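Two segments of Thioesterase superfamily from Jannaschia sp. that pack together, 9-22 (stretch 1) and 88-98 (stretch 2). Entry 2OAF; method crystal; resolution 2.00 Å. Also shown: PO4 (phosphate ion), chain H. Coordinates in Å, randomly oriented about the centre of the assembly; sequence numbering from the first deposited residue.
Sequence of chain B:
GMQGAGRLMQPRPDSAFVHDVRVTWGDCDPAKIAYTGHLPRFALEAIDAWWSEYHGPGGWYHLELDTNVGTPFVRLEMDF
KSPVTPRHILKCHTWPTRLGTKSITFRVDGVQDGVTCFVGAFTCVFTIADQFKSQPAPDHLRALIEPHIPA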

# COMPACT_ATOMS: atom_id res chain seq x y z
N MSE B 9 -22.99 15.21 -5.87
CA MSE B 9 -21.63 15.64 -6.26
C MSE B 9 -21.64 16.68 -7.37
O MSE B 9 -22.15 16.45 -8.45
CB MSE B 9 -20.77 14.44 -6.68
CG MSE B 9 -20.71 13.37 -5.59
SE MSE B 9 -18.96 12.60 -5.16
CE MSE B 9 -19.70 10.71 -4.95
N GLN B 10 -21.03 17.83 -7.07
CA GLN B 10 -21.01 19.00 -7.96
C GLN B 10 -20.01 18.84 -9.13
O GLN B 10 -18.93 18.26 -8.95
CB GLN B 10 -20.71 20.25 -7.09
CG GLN B 10 -19.71 21.28 -7.66
CD GLN B 10 -19.26 22.32 -6.64
OE1 GLN B 10 -18.15 22.25 -6.14
NE2 GLN B 10 -20.13 23.28 -6.30
N PRO B 11 -20.36 19.34 -10.34
CA PRO B 11 -19.48 19.26 -11.52
C PRO B 11 -18.21 20.05 -11.29
O PRO B 11 -18.23 21.03 -10.55
CB PRO B 11 -20.32 19.87 -12.63
CG PRO B 11 -21.34 20.72 -11.93
CD PRO B 11 -21.62 20.05 -10.63
N ARG B 12 -17.11 19.65 -11.92
CA ARG B 12 -15.83 20.27 -11.63
C ARG B 12 -15.74 21.61 -12.32
O ARG B 12 -16.14 21.73 -13.46
CB ARG B 12 -14.65 19.38 -12.04
CG ARG B 12 -14.62 18.92 -13.46
CD ARG B 12 -13.44 17.97 -13.62
NE ARG B 12 -13.37 17.46 -14.98
CZ ARG B 12 -13.84 16.28 -15.41
NH1 ARG B 12 -14.40 15.41 -14.58
NH2 ARG B 12 -13.69 15.95 -16.69
N PRO B 13 -15.23 22.62 -11.61
CA PRO B 13 -15.06 23.95 -12.18
C PRO B 13 -13.83 24.00 -13.08
O PRO B 13 -12.91 23.18 -12.92
CB PRO B 13 -14.85 24.82 -10.94
CG PRO B 13 -14.16 23.93 -9.99
CD PRO B 13 -14.79 22.58 -10.20
N ASP B 14 -13.82 24.97 -14.00
CA ASP B 14 -12.65 25.28 -14.83
C ASP B 14 -11.42 25.58 -13.99
O ASP B 14 -10.30 25.38 -14.43
CB ASP B 14 -12.93 26.55 -15.65
CG ASP B 14 -13.97 26.35 -16.73
OD1 ASP B 14 -14.83 25.44 -16.57
OD2 ASP B 14 -13.92 27.12 -17.72
N SER B 15 -11.65 26.11 -12.79
CA SER B 15 -10.60 26.55 -11.88
C SER B 15 -9.92 25.42 -11.09
O SER B 15 -9.01 25.69 -10.33
CB SER B 15 -11.19 27.54 -10.85
OG SER B 15 -12.01 26.89 -9.87
N ALA B 16 -10.38 24.18 -11.24
CA ALA B 16 -9.88 23.11 -10.37
C ALA B 16 -8.39 22.92 -10.59
O ALA B 16 -7.89 22.95 -11.73
CB ALA B 16 -10.65 21.78 -10.59
N PHE B 17 -7.68 22.77 -9.48
CA PHE B 17 -6.30 22.34 -9.47
C PHE B 17 -6.24 20.93 -10.02
O PHE B 17 -7.08 20.08 -9.68
CB PHE B 17 -5.80 22.38 -8.02
CG PHE B 17 -4.41 21.86 -7.85
CD1 PHE B 17 -3.33 22.57 -8.36
CD2 PHE B 17 -4.18 20.67 -7.21
CE1 PHE B 17 -2.05 22.09 -8.23
CE2 PHE B 17 -2.91 20.19 -7.07
CZ PHE B 17 -1.84 20.90 -7.60
N VAL B 18 -5.24 20.64 -10.84
CA VAL B 18 -5.07 19.31 -11.38
C VAL B 18 -3.75 18.74 -10.86
O VAL B 18 -2.71 19.37 -11.04
CB VAL B 18 -5.14 19.31 -12.94
CG1 VAL B 18 -4.86 17.91 -13.51
CG2 VAL B 18 -6.48 19.83 -13.43
N HIS B 19 -3.82 17.61 -10.15
CA HIS B 19 -2.64 16.85 -9.72
C HIS B 19 -2.49 15.61 -10.60
O HIS B 19 -3.41 14.83 -10.71
CB HIS B 19 -2.79 16.44 -8.26
CG HIS B 19 -1.66 15.59 -7.77
ND1 HIS B 19 -0.35 16.04 -7.74
CD2 HIS B 19 -1.63 14.31 -7.31
CE1 HIS B 19 0.43 15.07 -7.30
NE2 HIS B 19 -0.32 14.01 -7.04
N ASP B 20 -1.31 15.43 -11.21
CA ASP B 20 -1.05 14.25 -12.03
C ASP B 20 -0.62 13.10 -11.16
O ASP B 20 0.24 13.29 -10.31
CB ASP B 20 0.08 14.49 -13.02
CG ASP B 20 -0.28 15.47 -14.13
OD1 ASP B 20 -1.45 15.85 -14.26
OD2 ASP B 20 0.64 15.88 -14.87
N VAL B 21 -1.22 11.94 -11.38
CA VAL B 21 -0.84 10.71 -10.72
C VAL B 21 -0.43 9.72 -11.82
O VAL B 21 -1.15 9.51 -12.78
CB VAL B 21 -2.01 10.17 -9.86
CG1 VAL B 21 -1.69 8.80 -9.29
CG2 VAL B 21 -2.36 11.16 -8.72
N ARG B 22 0.77 9.16 -11.68
CA ARG B 22 1.26 8.12 -12.55
C ARG B 22 0.73 6.77 -12.03
O ARG B 22 1.04 6.36 -10.90
CB ARG B 22 2.81 8.12 -12.55
CG ARG B 22 3.47 7.25 -13.68
CD ARG B 22 5.07 7.22 -13.61
NE ARG B 22 5.59 6.47 -12.45
N HIS B 88 -2.50 6.04 -19.40
CA HIS B 88 -2.47 7.52 -19.37
C HIS B 88 -2.20 8.00 -17.97
O HIS B 88 -2.39 7.27 -17.02
CB HIS B 88 -3.80 8.09 -19.83
CG HIS B 88 -4.26 7.51 -21.13
ND1 HIS B 88 -3.65 7.81 -22.33
CD2 HIS B 88 -5.23 6.61 -21.40
CE1 HIS B 88 -4.25 7.14 -23.30
NE2 HIS B 88 -5.21 6.40 -22.76
N ILE B 89 -1.74 9.24 -17.86
CA ILE B 89 -1.67 9.94 -16.58
C ILE B 89 -3.09 10.02 -16.02
O ILE B 89 -4.04 10.23 -16.76
CB ILE B 89 -1.14 11.42 -16.73
CG1 ILE B 89 0.35 11.46 -17.07
CG2 ILE B 89 -1.33 12.24 -15.43
CD1 ILE B 89 1.20 11.05 -15.89
N LEU B 90 -3.23 9.83 -14.72
CA LEU B 90 -4.50 10.09 -14.02
C LEU B 90 -4.48 11.54 -13.59
O LEU B 90 -3.70 11.92 -12.72
CB LEU B 90 -4.64 9.19 -12.78
CG LEU B 90 -5.94 9.29 -11.96
CD1 LEU B 90 -7.20 8.87 -12.78
CD2 LEU B 90 -5.82 8.45 -10.68
N LYS B 91 -5.32 12.35 -14.21
CA LYS B 91 -5.42 13.76 -13.86
C LYS B 91 -6.49 13.94 -12.80
O LYS B 91 -7.70 13.73 -13.06
CB LYS B 91 -5.77 14.59 -15.09
CG LYS B 91 -4.81 14.44 -16.24
CD LYS B 91 -3.70 15.45 -16.16
CE LYS B 91 -2.74 15.40 -17.35
NZ LYS B 91 -1.66 16.42 -17.26
N CYS B 92 -6.06 14.31 -11.60
CA CYS B 92 -6.96 14.47 -10.49
C CYS B 92 -7.33 15.92 -10.33
O CYS B 92 -6.57 16.71 -9.80
CB CYS B 92 -6.35 13.91 -9.23
SG CYS B 92 -6.05 12.12 -9.30
N HIS B 93 -8.52 16.26 -10.80
CA HIS B 93 -9.06 17.62 -10.71
C HIS B 93 -9.62 17.79 -9.30
O HIS B 93 -10.55 17.07 -8.90
CB HIS B 93 -10.19 17.86 -11.72
CG HIS B 93 -9.78 17.70 -13.15
ND1 HIS B 93 -9.79 18.74 -14.05
CD2 HIS B 93 -9.33 16.61 -13.84
CE1 HIS B 93 -9.40 18.31 -15.23
NE2 HIS B 93 -9.10 17.02 -15.13
N THR B 94 -9.07 18.74 -8.55
CA THR B 94 -9.26 18.77 -7.10
C THR B 94 -9.66 20.16 -6.66
O THR B 94 -9.03 21.16 -7.04
CB THR B 94 -7.94 18.37 -6.40
OG1 THR B 94 -7.53 17.13 -6.94
CG2 THR B 94 -8.12 18.23 -4.88
N TRP B 95 -10.69 20.25 -5.83
CA TRP B 95 -11.09 21.54 -5.31
C TRP B 95 -11.94 21.40 -4.06
O TRP B 95 -12.57 20.38 -3.86
CB TRP B 95 -11.88 22.33 -6.38
CG TRP B 95 -13.23 21.79 -6.66
CD1 TRP B 95 -14.41 22.27 -6.18
CD2 TRP B 95 -13.57 20.64 -7.47
NE1 TRP B 95 -15.45 21.52 -6.66
CE2 TRP B 95 -14.97 20.51 -7.44
CE3 TRP B 95 -12.82 19.71 -8.19
CZ2 TRP B 95 -15.65 19.49 -8.12
CZ3 TRP B 95 -13.50 18.70 -8.89
CH2 TRP B 95 -14.91 18.60 -8.83
N PRO B 96 -11.97 22.46 -3.23
CA PRO B 96 -12.86 22.49 -2.08
C PRO B 96 -14.26 22.88 -2.51
O PRO B 96 -14.44 23.93 -3.13
CB PRO B 96 -12.28 23.58 -1.20
CG PRO B 96 -11.60 24.51 -2.17
CD PRO B 96 -11.13 23.68 -3.30
N THR B 97 -15.22 22.04 -2.16
CA THR B 97 -16.59 22.26 -2.53
C THR B 97 -17.35 23.00 -1.42
O THR B 97 -18.36 23.66 -1.67
CB THR B 97 -17.27 20.92 -2.95
OG1 THR B 97 -18.49 21.19 -3.66
CG2 THR B 97 -17.53 19.97 -1.77
N ARG B 98 -16.82 22.93 -0.19
CA ARG B 98 -17.49 23.46 0.96
C ARG B 98 -16.54 23.63 2.14
O ARG B 98 -15.69 22.79 2.36
CB ARG B 98 -18.60 22.46 1.31
CG ARG B 98 -19.08 22.56 2.70
CD ARG B 98 -20.30 21.71 2.99
NE ARG B 98 -21.07 22.40 4.01
CZ ARG B 98 -20.68 22.53 5.28
NH1 ARG B 98 -19.54 21.96 5.72
NH2 ARG B 98 -21.44 23.20 6.12
P PO4 H . -19.62 22.05 9.70
O1 PO4 H . -20.88 22.61 9.06
O2 PO4 H . -18.45 22.31 8.80
O3 PO4 H . -19.45 22.76 11.04
O4 PO4 H . -19.73 20.54 9.88
O HOH W 1 -19.23 24.74 -4.02
O HOH W 2 -11.24 21.11 -13.92

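Residues 17-21 form a strand that pairs antiparallel with the strand beginning near Leu90 and running through Arg98. Their directions differ by 150°, and their axes approach to 4.5 Å. Phe17, His19 and Val21 are hydrogen-bonded partners of Thr94, Cys92 and Leu90. His19 N donates to Cys92 O at 2.9 Å, and Cys92 N returns a bond to His19 O at 2.8 Å. Val21 N to Leu90 O (2.8 Å) and Leu90 N to Val21 O (2.9 Å) repeat the pattern. The Phe17 pair is uneven. Thr94 N to Phe17 O is short at 2.7 Å, whereas Phe17 N to Thr94 O is weak at 3.2 Å and bent to 123°. Before this strand, a type I turn from Pro13 to Ala16 is closed by Ala16 N to Pro13 O at 3.2 Å.

Side chains alternate between the two faces of the sheet. Phe17, His19, Val21, Leu90, Cys92 and Thr94 share one face. There Val21 is buried, with CB 4.1 Å from Leu90 CB and CG2 3.9 Å from Cys92 SG. These side chains pack side by side on that face, and the apolar carbons of Val21 and Leu90 need no polar partner there. Thr94 is also buried, but its OG1 is satisfied by Cys92 O at 3.0 Å.

Val18, Asp20, Lys91 and His93 lie on the other face. Exposed Asp20 and Lys91 form a salt bridge, OD1 to NZ, at 3.1 Å. His93 offers both ring faces: Val18 CG2 lies 3.8 Å from the ring centroid on one, and Arg12 CD lies 4.0 Å from it on the opposite one. The aliphatic part of Arg12 thus packs here, while its NH1 is hydrogen-bonded elsewhere in the structure. A water links Pro13 O and His93 ND1, 2.8 Å from each.

Trp95 has the largest area covered by the partner stretch, 103 Å² of the residue. Pro13 CD sits over its five-membered ring, 3.6 Å from the centroid. Ala16 CB packs 3.8 Å from Trp95 CE3, and Arg12 CB comes within 3.3 Å of Trp95 CH2. The indole still needs an acceptor for its NH. Gln10 supplies it at the ring edge: Trp95 NE1 donates to Gln10 OE1 at 2.8 Å, nearly straight at 172°. Thr97 OG1 donates to the same Gln10 OE1 at 2.7 Å. The amide's other end is used too, since Gln10 NE2 donates to a water at 2.9 Å that in turn donates to Thr97 O at 2.7 Å. Together the two stretches bury 900 Å², both sides summed.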